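Local atomic coordinates of putative transcriptional regulator, LysR family (Vibrio parahaemolyticus, PDB entry 3OXN), a protein that probably binds DNA and regulates transcription as a LysR-family member, the part present here being its C-terminal effector-binding domain, without the DNA-binding domain. Residues Pro35-Arg40 against Arg216-Arg221; Leu53-Asp58 against Ala72-Thr77; Leu88-Val93 against Pro191-Met196; Leu94-Lys99 against Ile164-Asp169; Asp125-Leu130 against Phe187-Phe192. All blocks are in the same frame, centred on the assembly; numbering follows the deposited sequence.

Helix 28-44 opens contact 1, which closes at the C-terminal helix 206-227, so the other four contacts are nested within its loop. Contact 2 comes next and closes over a short span, pinning the ends of strands 49-54 and 71-74 together in the first subdomain. Contact 3 opens on Leu88-Val93 only after that and closes at Pro191-Met196, pairing the two segments by which the chain passes out to the second subdomain and back. Contact 4, inside contact 3, joins strands 93-98 and 163-167. Contact 5 starts between the two segments of contact 4 and crosses it, bringing helix 125-134 onto the returning segment, where it shares Pro191 and Phe192 with contact 3.

Contact 1: residues Pro35-Arg40 against Arg216-Arg221; sequences PFALPR and REECSR
Arg40 and Glu218 form the salt bridge of this helix pair, with Arg40 NE 3.0 Å from Glu218 OE2. The guanidinium and carboxylate planes stand 83° apart, and the oxygen approaches the guanidinium obliquely. The other oxygen, Glu218 OE1, lies near Phe36 CE2 and makes a long ion pair of 3.7 Å to Arg221 NE, so that one buried acid serves two arginines and is probably held ionised by them. Phe36 puts its ring tip over a face of the Arg221 guanidinium, CZ lying 3.4 Å from Arg221 CZ and offset toward the rim, with the two planes inclined. The two guanidinium groups come close to each other, but the exact placing of Arg40 NH2 is doubtful. Beneath the charges, Ala37 CB meets Glu218 CB at 3.5 Å, and the bend at chi2 of Glu218 (-61°) turns CD out of line with the chain. These residues lie on helices 28-44 and 206-227 of the first subdomain of the LysR effector domain; the axes of Pro35-Arg40 and Arg216-Arg221 approach to 9.3 Å at 126°. Further out, Phe36 also packs on Leu222 and Lys225, and Cys219 rests on Leu88 of strand 83-89. Pro35, Leu38 and Pro39 pack against Ala152 and Ala155 of the second subunit.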
# COMPACT_ATOMS: atom_id res chain seq x y z
N PRO A 35 -0.29 -1.41 -12.24
CA PRO A 35 -1.27 -0.49 -12.82
C PRO A 35 -0.98 -0.31 -14.31
O PRO A 35 -1.86 -0.38 -15.17
CB PRO A 35 -1.02 0.81 -12.06
CG PRO A 35 -0.53 0.36 -10.72
CD PRO A 35 0.24 -0.93 -10.95
N PHE A 36 0.30 -0.09 -14.62
CA PHE A 36 0.76 0.02 -15.99
C PHE A 36 0.40 -1.24 -16.79
O PHE A 36 -0.16 -1.16 -17.89
CB PHE A 36 2.26 0.26 -15.99
CG PHE A 36 2.83 0.57 -17.34
CD1 PHE A 36 3.05 1.88 -17.74
CD2 PHE A 36 3.15 -0.46 -18.22
CE1 PHE A 36 3.58 2.17 -18.99
CE2 PHE A 36 3.67 -0.18 -19.47
CZ PHE A 36 3.89 1.13 -19.85
N ALA A 37 0.72 -2.40 -16.24
CA ALA A 37 0.57 -3.66 -16.97
C ALA A 37 -0.85 -4.23 -16.97
O ALA A 37 -1.11 -5.23 -17.63
CB ALA A 37 1.56 -4.70 -16.42
N LEU A 38 -1.76 -3.62 -16.22
CA LEU A 38 -3.09 -4.20 -16.07
C LEU A 38 -4.05 -3.97 -17.26
O LEU A 38 -4.86 -4.83 -17.56
CB LEU A 38 -3.74 -3.77 -14.74
CG LEU A 38 -3.47 -4.63 -13.50
CD1 LEU A 38 -3.84 -3.90 -12.24
CD2 LEU A 38 -4.21 -5.95 -13.56
N PRO A 39 -3.97 -2.82 -17.93
CA PRO A 39 -4.94 -2.61 -19.01
C PRO A 39 -4.77 -3.60 -20.16
O PRO A 39 -5.76 -4.13 -20.66
CB PRO A 39 -4.65 -1.19 -19.46
CG PRO A 39 -4.09 -0.52 -18.25
CD PRO A 39 -3.26 -1.57 -17.58
N ARG A 40 -3.53 -3.86 -20.57
CA ARG A 40 -3.28 -4.88 -21.59
C ARG A 40 -3.64 -6.29 -21.13
O ARG A 40 -3.97 -7.12 -21.95
CB ARG A 40 -1.84 -4.84 -22.10
CG ARG A 40 -1.71 -4.27 -23.53
CD ARG A 40 -1.37 -2.76 -23.55
NE ARG A 40 0.01 -2.51 -23.98
CZ ARG A 40 0.38 -2.44 -25.25
NH1 ARG A 40 -0.52 -2.59 -26.22
NH2 ARG A 40 1.66 -2.21 -25.57
N ARG A 216 6.14 -9.66 -18.32
CA ARG A 216 7.48 -9.49 -18.88
C ARG A 216 7.54 -8.39 -19.94
O ARG A 216 8.41 -7.53 -19.88
CB ARG A 216 7.95 -10.80 -19.49
CG ARG A 216 9.43 -11.08 -19.37
CD ARG A 216 9.88 -12.20 -20.31
NE ARG A 216 8.88 -13.26 -20.48
N GLU A 217 6.64 -8.42 -20.90
CA GLU A 217 6.72 -7.49 -22.02
C GLU A 217 6.12 -6.12 -21.70
O GLU A 217 6.39 -5.14 -22.40
CB GLU A 217 6.07 -8.08 -23.27
CG GLU A 217 4.62 -8.44 -23.08
CD GLU A 217 3.86 -8.43 -24.39
OE1 GLU A 217 4.52 -8.54 -25.45
OE2 GLU A 217 2.61 -8.31 -24.35
N GLU A 218 5.31 -6.07 -20.64
CA GLU A 218 4.78 -4.80 -20.14
C GLU A 218 5.81 -4.08 -19.28
O GLU A 218 5.97 -2.87 -19.38
CB GLU A 218 3.49 -5.03 -19.35
CG GLU A 218 2.27 -5.31 -20.23
CD GLU A 218 1.96 -4.14 -21.17
OE1 GLU A 218 2.04 -2.97 -20.72
OE2 GLU A 218 1.65 -4.40 -22.37
N CYS A 219 6.51 -4.84 -18.44
CA CYS A 219 7.70 -4.36 -17.74
C CYS A 219 8.70 -3.90 -18.78
O CYS A 219 9.22 -2.78 -18.72
CB CYS A 219 8.36 -5.47 -16.94
SG CYS A 219 7.66 -5.77 -15.32
N SER A 220 8.98 -4.78 -19.74
CA SER A 220 9.86 -4.45 -20.84
C SER A 220 9.35 -3.14 -21.40
O SER A 220 10.08 -2.15 -21.46
CB SER A 220 9.82 -5.54 -21.91
OG SER A 220 11.12 -6.02 -22.22
N ARG A 221 8.07 -3.12 -21.77
CA ARG A 221 7.43 -1.94 -22.33
C ARG A 221 7.64 -0.72 -21.43
O ARG A 221 7.80 0.40 -21.91
CB ARG A 221 5.94 -2.20 -22.52
CG ARG A 221 5.39 -1.79 -23.87
CD ARG A 221 3.86 -1.85 -23.89
NE ARG A 221 3.19 -0.66 -23.32
CZ ARG A 221 3.73 0.56 -23.22
NH1 ARG A 221 3.02 1.55 -22.70
NH2 ARG A 221 4.97 0.80 -23.65

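Contact 2: residues Leu53-Asp58 against Ala72-Thr77; sequences LPLQHD and AICRPT
Leu55 and His57, where the chain leaves strand 49-54, meet Cys74 and the backbone of Arg75 at the end of strand 71-74; the two strands flank strand 20-25 in the first subdomain of this periplasmic-binding-protein-like fold. Leu55 has CG anti to the backbone N (chi1 -154°), and its two methyls divide the work: CD1 lies 3.7 Å from Ala72 CB, while CD2 reaches Cys74 CB at 3.6 Å. Leu55 CD2 also sits over the centre of the His57 imidazole, 3.5 Å above the ring plane, so the leucine branch fills the angle between the ring and the cysteine. Cys74 carries SG between its backbone N and carbonyl carbon (chi1 71°), which sets the sulfur obliquely to the His57 imidazole, 4.8 Å from its centroid. Leu60 of helix 60-65 covers both Leu55 and Ala72. His57 also touches Thr26 and Ser124, a position consistent with the cleft between the subdomains, where LysR relatives bind their effectors. At the far end of the contact the methyl CG2 of Thr77 approaches His57 CD2 at 4.2 Å. The ring edge itself turns to the backbone: His57 NE2 donates a weak, bent hydrogen bond to Arg75 O, 3.3 Å long with 125° at the hydrogen.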
# COMPACT_ATOMS: atom_id res chain seq x y z
N LEU A 53 -1.83 -9.22 -3.16
CA LEU A 53 -1.69 -9.08 -1.72
C LEU A 53 -0.28 -8.68 -1.37
O LEU A 53 0.63 -8.89 -2.15
CB LEU A 53 -2.10 -10.36 -0.99
CG LEU A 53 -1.73 -11.66 -1.69
CD1 LEU A 53 -0.28 -12.00 -1.41
CD2 LEU A 53 -2.65 -12.76 -1.22
N PRO A 54 -0.10 -8.07 -0.20
CA PRO A 54 1.22 -7.67 0.28
C PRO A 54 2.21 -8.83 0.37
O PRO A 54 1.98 -9.83 1.07
CB PRO A 54 0.92 -7.11 1.67
CG PRO A 54 -0.46 -6.58 1.54
CD PRO A 54 -1.18 -7.56 0.67
N LEU A 55 3.32 -8.69 -0.35
CA LEU A 55 4.48 -9.54 -0.14
C LEU A 55 4.95 -9.38 1.30
O LEU A 55 5.05 -8.27 1.80
CB LEU A 55 5.63 -9.10 -1.05
CG LEU A 55 6.60 -10.24 -1.37
CD1 LEU A 55 6.24 -10.83 -2.74
CD2 LEU A 55 8.06 -9.79 -1.33
N GLN A 56 5.21 -10.50 1.97
CA GLN A 56 5.95 -10.45 3.23
C GLN A 56 7.33 -10.99 2.90
O GLN A 56 7.51 -12.19 2.69
CB GLN A 56 5.23 -11.29 4.29
CG GLN A 56 3.78 -10.84 4.57
CD GLN A 56 2.89 -12.00 5.01
OE1 GLN A 56 3.37 -13.11 5.21
NE2 GLN A 56 1.59 -11.74 5.16
N HIS A 57 8.30 -10.08 2.80
CA HIS A 57 9.63 -10.37 2.19
C HIS A 57 10.40 -11.57 2.75
O HIS A 57 11.12 -12.24 1.99
CB HIS A 57 10.53 -9.12 2.24
CG HIS A 57 10.61 -8.38 0.93
ND1 HIS A 57 9.89 -7.23 0.68
CD2 HIS A 57 11.35 -8.61 -0.18
CE1 HIS A 57 10.17 -6.80 -0.54
NE2 HIS A 57 11.06 -7.62 -1.08
N ASP A 58 10.26 -11.84 4.05
CA ASP A 58 10.97 -12.96 4.67
C ASP A 58 10.17 -14.24 4.48
O ASP A 58 10.67 -15.33 4.72
CB ASP A 58 11.24 -12.70 6.15
CG ASP A 58 11.41 -11.22 6.46
OD1 ASP A 58 12.56 -10.78 6.72
OD2 ASP A 58 10.39 -10.49 6.41
N ALA A 72 5.37 -13.85 -7.57
CA ALA A 72 5.75 -12.76 -6.69
C ALA A 72 6.54 -11.73 -7.49
O ALA A 72 7.44 -12.10 -8.25
CB ALA A 72 6.58 -13.30 -5.54
N ILE A 73 6.21 -10.45 -7.34
CA ILE A 73 7.05 -9.40 -7.92
C ILE A 73 7.72 -8.53 -6.84
O ILE A 73 7.05 -7.79 -6.12
CB ILE A 73 6.28 -8.50 -8.89
CG1 ILE A 73 5.58 -9.35 -9.96
CG2 ILE A 73 7.22 -7.46 -9.50
CD1 ILE A 73 4.55 -8.59 -10.84
N CYS A 74 9.05 -8.62 -6.74
CA CYS A 74 9.78 -7.87 -5.74
C CYS A 74 11.27 -7.90 -6.00
O CYS A 74 11.72 -8.36 -7.03
CB CYS A 74 9.54 -8.49 -4.38
SG CYS A 74 10.35 -10.11 -4.16
N ARG A 75 12.03 -7.42 -5.02
CA ARG A 75 13.47 -7.65 -4.96
C ARG A 75 13.77 -8.66 -3.84
O ARG A 75 13.88 -8.28 -2.68
CB ARG A 75 14.18 -6.34 -4.65
CG ARG A 75 15.65 -6.38 -4.96
CD ARG A 75 16.39 -5.23 -4.31
NE ARG A 75 17.26 -5.71 -3.24
CZ ARG A 75 18.52 -6.08 -3.43
NH1 ARG A 75 19.06 -6.01 -4.65
NH2 ARG A 75 19.25 -6.50 -2.40
N PRO A 76 13.90 -9.94 -4.19
CA PRO A 76 14.25 -10.95 -3.18
C PRO A 76 15.50 -10.57 -2.40
O PRO A 76 16.55 -10.37 -3.01
CB PRO A 76 14.55 -12.19 -4.02
CG PRO A 76 13.80 -11.99 -5.27
CD PRO A 76 13.79 -10.52 -5.54
N THR A 77 15.39 -10.48 -1.08
CA THR A 77 16.52 -10.10 -0.24
C THR A 77 17.65 -11.14 -0.29
O THR A 77 18.62 -11.04 0.45
CB THR A 77 16.10 -9.83 1.24
OG1 THR A 77 15.34 -10.94 1.75
CG2 THR A 77 15.27 -8.54 1.36

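Contact 3: residues Leu88-Val93 against Pro191-Met196; sequences LGRVGV and PFDYSM
Leu88 and Gly89 both face Tyr194, and two backbone hydrogen bonds clasp them to it: Leu88 N to Tyr194 O, 2.9 Å and almost straight at 174°, and Tyr194 N to Gly89 O, also 2.9 Å. The buried side is closely filled. Val91 CG2 comes to 3.4 Å from Tyr194 CD1, and the carbonyl oxygen of Val91 lies above the centre of the Phe192 ring, 3.6 Å from its plane. Phe192 reaches that position with CG between its own backbone N and carbonyl carbon (chi1 52°). Beyond the bulge, Leu88 CD2 meets CG of Met196, a selenomethionine, at 3.7 Å, while the hydroxyl of Tyr194 is hydrogen-bonded to Thr26 OG1. The outer side is looser. Exposed Arg90 makes a long salt bridge of 3.8 Å from NE to Asp193 OD1, with the oxygen at the guanidinium edge and the two planes 62° apart. Pro191 O stands over the guanidinium centre, 3.7 Å above it, and Arg90 CG touches Pro191 CB. In this chain the pairing carries a classic beta bulge; two antiparallel connecting segments between two alpha/beta subdomains form the hinge of LysR effector domains and of type 2 periplasmic binding proteins.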
# COMPACT_ATOMS: atom_id res chain seq x y z
N LEU A 88 13.32 -8.46 -14.00
CA LEU A 88 12.37 -7.70 -14.81
C LEU A 88 13.02 -6.43 -15.33
O LEU A 88 12.86 -6.09 -16.50
CB LEU A 88 11.14 -7.33 -13.97
CG LEU A 88 10.09 -8.40 -13.73
CD1 LEU A 88 9.03 -7.80 -12.86
CD2 LEU A 88 9.47 -8.88 -15.03
N GLY A 89 13.74 -5.76 -14.43
CA GLY A 89 14.34 -4.47 -14.72
C GLY A 89 14.98 -3.78 -13.53
O GLY A 89 15.03 -4.31 -12.43
N ARG A 90 15.43 -2.56 -13.73
CA ARG A 90 16.41 -1.96 -12.84
C ARG A 90 15.87 -0.76 -12.09
O ARG A 90 16.08 0.37 -12.50
CB ARG A 90 17.63 -1.53 -13.67
CG ARG A 90 18.96 -1.80 -12.99
CD ARG A 90 19.87 -2.59 -13.91
NE ARG A 90 21.02 -3.11 -13.18
CZ ARG A 90 22.13 -2.41 -12.95
NH1 ARG A 90 22.23 -1.16 -13.41
NH2 ARG A 90 23.13 -2.95 -12.26
N VAL A 91 15.22 -1.00 -10.96
CA VAL A 91 14.73 0.10 -10.13
C VAL A 91 15.86 0.95 -9.56
O VAL A 91 16.83 0.43 -9.01
CB VAL A 91 13.92 -0.40 -8.94
CG1 VAL A 91 13.02 0.71 -8.42
CG2 VAL A 91 13.11 -1.61 -9.34
N GLY A 92 15.73 2.27 -9.71
CA GLY A 92 16.64 3.20 -9.08
C GLY A 92 15.89 4.07 -8.08
O GLY A 92 14.66 4.08 -8.08
N VAL A 93 16.63 4.79 -7.24
CA VAL A 93 16.01 5.61 -6.19
C VAL A 93 16.10 7.13 -6.44
O VAL A 93 17.10 7.62 -6.94
CB VAL A 93 16.54 5.23 -4.77
CG1 VAL A 93 16.59 6.44 -3.87
CG2 VAL A 93 15.66 4.17 -4.18
N PRO A 191 21.45 1.29 -9.28
CA PRO A 191 20.16 0.61 -9.41
C PRO A 191 20.19 -0.87 -9.01
O PRO A 191 21.08 -1.62 -9.46
CB PRO A 191 19.84 0.76 -10.91
CG PRO A 191 20.43 2.08 -11.26
CD PRO A 191 21.66 2.27 -10.36
N PHE A 192 19.25 -1.26 -8.16
CA PHE A 192 19.00 -2.66 -7.85
C PHE A 192 18.07 -3.17 -8.92
O PHE A 192 17.58 -2.38 -9.72
CB PHE A 192 18.38 -2.84 -6.46
CG PHE A 192 17.14 -1.99 -6.20
CD1 PHE A 192 15.87 -2.48 -6.49
CD2 PHE A 192 17.24 -0.76 -5.59
CE1 PHE A 192 14.72 -1.71 -6.21
CE2 PHE A 192 16.09 0.01 -5.31
CZ PHE A 192 14.83 -0.47 -5.62
N ASP A 193 17.81 -4.47 -8.95
CA ASP A 193 16.80 -4.92 -9.89
C ASP A 193 15.65 -5.70 -9.29
O ASP A 193 15.82 -6.46 -8.33
CB ASP A 193 17.38 -5.60 -11.15
CG ASP A 193 18.67 -6.33 -10.89
OD1 ASP A 193 19.55 -6.30 -11.80
OD2 ASP A 193 18.81 -6.93 -9.79
N TYR A 194 14.47 -5.45 -9.86
CA TYR A 194 13.24 -6.14 -9.49
C TYR A 194 13.12 -7.38 -10.34
O TYR A 194 13.80 -7.52 -11.35
CB TYR A 194 12.03 -5.24 -9.74
CG TYR A 194 11.31 -4.79 -8.50
CD1 TYR A 194 12.00 -4.19 -7.46
CD2 TYR A 194 9.93 -4.95 -8.37
CE1 TYR A 194 11.34 -3.76 -6.31
CE2 TYR A 194 9.25 -4.52 -7.23
CZ TYR A 194 9.96 -3.92 -6.20
OH TYR A 194 9.31 -3.48 -5.06
N SER A 195 12.23 -8.28 -9.93
CA SER A 195 12.05 -9.59 -10.56
C SER A 195 10.68 -10.22 -10.33
O SER A 195 9.90 -9.75 -9.52
CB SER A 195 13.17 -10.56 -10.13
OG SER A 195 13.84 -10.10 -8.98
N MSE A 196 10.39 -11.26 -11.10
CA MSE A 196 9.25 -12.11 -10.84
C MSE A 196 9.78 -13.32 -10.12
O MSE A 196 10.90 -13.75 -10.39
CB MSE A 196 8.62 -12.56 -12.14
CG MSE A 196 7.88 -11.48 -12.89
SE MSE A 196 7.17 -12.24 -14.56
CE MSE A 196 8.84 -12.88 -15.36

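Contact 4: residues Leu94-Lys99 against Ile164-Asp169; sequences LCLLSK and ITVPAD
Leu96 meets two residues of strand 163-167, Ile164 directly across and Val166 diagonally, all on one face of the sheet. Leu96 CB is 3.8 Å from Ile164 CB. Farther out Leu96 CD2 meets Val166 CG2 at 3.7 Å, the two side chains crossing at about a right angle. Val166 CG2 lies between its own backbone N and carbonyl carbon. Leu94, on the same face, leans past the strand end instead, its CB 3.7 Å from Ala168 CA and its CD2 4.0 Å from Ala168 CB. The opposite face carries the non-hydrogen-bonded pair Cys95 and Thr165, whose SG and OG1 are 4.0 Å apart; the threonine hydroxyl is hydrogen-bonded to that of Tyr113. Backbone bonds fix this antiparallel register. Leu94 N gives a 2.7 Å bond to Val166 O, and Val166 N returns one to Leu94 O; Leu96 and Ile164 exchange another two. Strand 93-98 is bordered on its other side by strand 180-183, and strand 163-167 by strand 117-120. After Pro167, at the N-cap position, helix 168-177 folds back over the leucine face, where Ala171 touches Leu96 and Val166 and Tyr172 touches Leu94.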
# COMPACT_ATOMS: atom_id res chain seq x y z
N LEU A 94 15.04 7.85 -6.10
CA LEU A 94 14.95 9.27 -6.42
C LEU A 94 14.31 10.02 -5.24
O LEU A 94 13.66 9.41 -4.41
CB LEU A 94 14.11 9.43 -7.69
CG LEU A 94 14.69 10.22 -8.87
CD1 LEU A 94 16.13 9.81 -9.18
CD2 LEU A 94 13.80 10.04 -10.10
N CYS A 95 14.49 11.33 -5.17
CA CYS A 95 13.93 12.13 -4.07
C CYS A 95 12.77 13.01 -4.51
O CYS A 95 12.71 13.45 -5.65
CB CYS A 95 15.01 13.00 -3.45
SG CYS A 95 16.24 11.98 -2.68
N LEU A 96 11.87 13.28 -3.57
CA LEU A 96 10.71 14.10 -3.83
C LEU A 96 10.67 15.22 -2.81
O LEU A 96 10.71 14.96 -1.60
CB LEU A 96 9.44 13.25 -3.70
CG LEU A 96 8.64 12.75 -4.92
CD1 LEU A 96 9.43 12.72 -6.21
CD2 LEU A 96 8.02 11.38 -4.62
N LEU A 97 10.61 16.47 -3.26
CA LEU A 97 10.48 17.60 -2.34
C LEU A 97 9.21 18.39 -2.59
O LEU A 97 8.73 18.44 -3.70
CB LEU A 97 11.67 18.56 -2.47
CG LEU A 97 13.05 17.94 -2.44
CD1 LEU A 97 14.05 19.04 -2.27
CD2 LEU A 97 13.13 16.99 -1.29
N SER A 98 8.68 19.03 -1.55
CA SER A 98 7.56 19.94 -1.71
C SER A 98 8.02 21.13 -2.53
O SER A 98 9.19 21.51 -2.49
CB SER A 98 7.05 20.42 -0.34
OG SER A 98 6.11 21.47 -0.48
N LYS A 99 7.10 21.72 -3.29
CA LYS A 99 7.49 22.81 -4.19
C LYS A 99 7.95 24.01 -3.37
O LYS A 99 8.66 24.87 -3.88
CB LYS A 99 6.34 23.18 -5.12
CG LYS A 99 6.73 23.18 -6.58
CD LYS A 99 8.07 23.92 -6.79
CE LYS A 99 8.41 24.12 -8.29
NZ LYS A 99 9.76 24.77 -8.53
N ILE A 164 11.64 13.21 0.61
CA ILE A 164 10.99 11.92 0.46
C ILE A 164 11.78 11.02 -0.49
O ILE A 164 11.75 11.23 -1.70
CB ILE A 164 9.55 12.07 -0.10
CG1 ILE A 164 8.65 12.84 0.86
CG2 ILE A 164 8.94 10.72 -0.34
CD1 ILE A 164 8.89 14.34 0.85
N THR A 165 12.48 10.01 0.02
CA THR A 165 13.16 9.06 -0.86
C THR A 165 12.19 8.00 -1.35
O THR A 165 11.35 7.53 -0.59
CB THR A 165 14.32 8.36 -0.18
OG1 THR A 165 15.30 9.33 0.22
CG2 THR A 165 14.93 7.35 -1.13
N VAL A 166 12.30 7.62 -2.62
CA VAL A 166 11.35 6.68 -3.23
C VAL A 166 11.99 6.04 -4.43
O VAL A 166 12.87 6.64 -5.06
CB VAL A 166 10.11 7.40 -3.78
CG1 VAL A 166 9.10 7.66 -2.70
CG2 VAL A 166 10.53 8.68 -4.48
N PRO A 167 11.54 4.82 -4.79
CA PRO A 167 11.95 4.21 -6.07
C PRO A 167 11.70 5.20 -7.21
O PRO A 167 10.61 5.79 -7.24
CB PRO A 167 11.03 2.99 -6.19
CG PRO A 167 10.62 2.68 -4.83
CD PRO A 167 10.54 4.00 -4.10
N ALA A 168 12.66 5.36 -8.11
CA ALA A 168 12.61 6.37 -9.17
C ALA A 168 11.26 6.56 -9.86
O ALA A 168 10.74 7.69 -9.92
CB ALA A 168 13.67 6.08 -10.21
N ASP A 169 10.69 5.47 -10.38
CA ASP A 169 9.52 5.52 -11.25
C ASP A 169 8.33 6.09 -10.52
O ASP A 169 7.45 6.71 -11.13
CB ASP A 169 9.14 4.12 -11.78
CG ASP A 169 10.36 3.25 -12.08
OD1 ASP A 169 10.34 2.57 -13.13
OD2 ASP A 169 11.32 3.22 -11.26

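Contact 5: residues Asp125-Leu130 against Phe187-Phe192; sequences DGVKAL and FQFTPF
Val127 and Leu130 belong to the side of helix 125-134 that packs on the returning connection between the subdomains, close to what is probably the effector cleft of this LysR domain. Val127 CG2 makes a CH-pi contact with Phe192, sitting 3.5 Å from the ring centroid and only 10° off its normal. It covers the face opposite the one under Val91 O, so the ring is sandwiched between the helix and the backbone of the outgoing segment. Leu130 reaches the same residue nearer its root, CD2 lying 3.8 Å from Phe192 CB. In the two-lobed periplasmic-binding-protein-like fold this helix is part of the second subdomain, and Phe187-Phe192 is the loop leading from it toward strand 194-199. Phe189 sends its ring to the helix with CG anti to the backbone N (chi1 -178°). Phe189 CE1 lies 3.8 Å from Leu130 C, which is at the ring edge and in its plane, and 3.9 Å from Leu130 CB. Val127 CG1 is more distant, 4.5 Å from Phe189 CZ. Along the helix Ile131 and Ala134 continue the apolar surface under Phe187 and Phe189, and Arg75 packs its CD against both Val127 and Phe192.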
# COMPACT_ATOMS: atom_id res chain seq x y z
N ASP A 125 13.18 -3.00 2.97
CA ASP A 125 14.32 -3.14 3.87
C ASP A 125 15.61 -3.48 3.12
O ASP A 125 16.64 -2.82 3.30
CB ASP A 125 14.05 -4.23 4.92
CG ASP A 125 12.86 -3.90 5.83
OD1 ASP A 125 12.95 -2.95 6.64
OD2 ASP A 125 11.84 -4.61 5.73
N GLY A 126 15.56 -4.51 2.29
CA GLY A 126 16.71 -4.92 1.50
C GLY A 126 17.31 -3.78 0.68
O GLY A 126 18.54 -3.66 0.57
N VAL A 127 16.44 -2.94 0.10
CA VAL A 127 16.89 -1.74 -0.60
C VAL A 127 17.30 -0.63 0.37
O VAL A 127 18.20 0.14 0.08
CB VAL A 127 15.82 -1.20 -1.56
CG1 VAL A 127 16.31 0.08 -2.25
CG2 VAL A 127 15.45 -2.26 -2.58
N LYS A 128 16.61 -0.56 1.50
CA LYS A 128 16.94 0.33 2.62
C LYS A 128 18.38 0.07 3.07
O LYS A 128 19.14 0.99 3.37
CB LYS A 128 16.01 0.03 3.80
CG LYS A 128 15.61 1.20 4.67
CD LYS A 128 16.56 1.43 5.83
CE LYS A 128 15.97 2.48 6.76
NZ LYS A 128 16.71 2.60 8.06
N ALA A 129 18.72 -1.22 3.12
CA ALA A 129 20.05 -1.64 3.51
C ALA A 129 21.05 -1.21 2.44
O ALA A 129 22.17 -0.82 2.74
CB ALA A 129 20.09 -3.14 3.72
N LEU A 130 20.63 -1.28 1.18
CA LEU A 130 21.47 -0.86 0.06
C LEU A 130 21.90 0.61 0.17
O LEU A 130 23.05 0.95 -0.07
CB LEU A 130 20.76 -1.10 -1.28
CG LEU A 130 21.11 -2.37 -2.05
CD1 LEU A 130 21.29 -3.54 -1.10
CD2 LEU A 130 20.02 -2.67 -3.05
N PHE A 187 24.38 11.21 -4.19
CA PHE A 187 25.49 10.27 -4.08
C PHE A 187 25.42 9.17 -5.13
O PHE A 187 24.43 9.05 -5.86
CB PHE A 187 25.61 9.68 -2.67
CG PHE A 187 24.36 9.02 -2.17
CD1 PHE A 187 24.09 7.69 -2.44
CD2 PHE A 187 23.45 9.73 -1.40
CE1 PHE A 187 22.94 7.07 -1.96
CE2 PHE A 187 22.29 9.12 -0.90
CZ PHE A 187 22.03 7.79 -1.18
N GLN A 188 26.49 8.40 -5.23
CA GLN A 188 26.55 7.31 -6.17
C GLN A 188 25.76 6.18 -5.57
O GLN A 188 26.03 5.74 -4.46
CB GLN A 188 27.99 6.86 -6.41
CG GLN A 188 28.16 5.97 -7.65
CD GLN A 188 29.19 4.86 -7.46
OE1 GLN A 188 30.19 5.04 -6.76
NE2 GLN A 188 28.95 3.71 -8.10
N PHE A 189 24.75 5.74 -6.31
CA PHE A 189 23.89 4.64 -5.89
C PHE A 189 23.51 3.88 -7.14
O PHE A 189 23.00 4.46 -8.11
CB PHE A 189 22.64 5.16 -5.18
CG PHE A 189 21.73 4.08 -4.68
CD1 PHE A 189 22.03 3.38 -3.52
CD2 PHE A 189 20.57 3.75 -5.38
CE1 PHE A 189 21.21 2.38 -3.07
CE2 PHE A 189 19.74 2.75 -4.93
CZ PHE A 189 20.06 2.06 -3.77
N THR A 190 23.77 2.58 -7.13
CA THR A 190 23.65 1.77 -8.33
C THR A 190 22.34 0.99 -8.33
O THR A 190 22.12 0.13 -7.48
CB THR A 190 24.87 0.82 -8.47
OG1 THR A 190 26.08 1.55 -8.20
CG2 THR A 190 24.93 0.24 -9.88
N PRO A 191 21.45 1.29 -9.28
CA PRO A 191 20.16 0.61 -9.41
C PRO A 191 20.19 -0.87 -9.01
O PRO A 191 21.08 -1.62 -9.46
CB PRO A 191 19.84 0.76 -10.91
CG PRO A 191 20.43 2.08 -11.26
CD PRO A 191 21.66 2.27 -10.36
N PHE A 192 19.25 -1.26 -8.16
CA PHE A 192 19.00 -2.66 -7.85
C PHE A 192 18.07 -3.17 -8.92
O PHE A 192 17.58 -2.38 -9.72
CB PHE A 192 18.38 -2.84 -6.46
CG PHE A 192 17.14 -1.99 -6.20
CD1 PHE A 192 15.87 -2.48 -6.49
CD2 PHE A 192 17.24 -0.76 -5.59
CE1 PHE A 192 14.72 -1.71 -6.21
CE2 PHE A 192 16.09 0.01 -5.31
CZ PHE A 192 14.83 -0.47 -5.62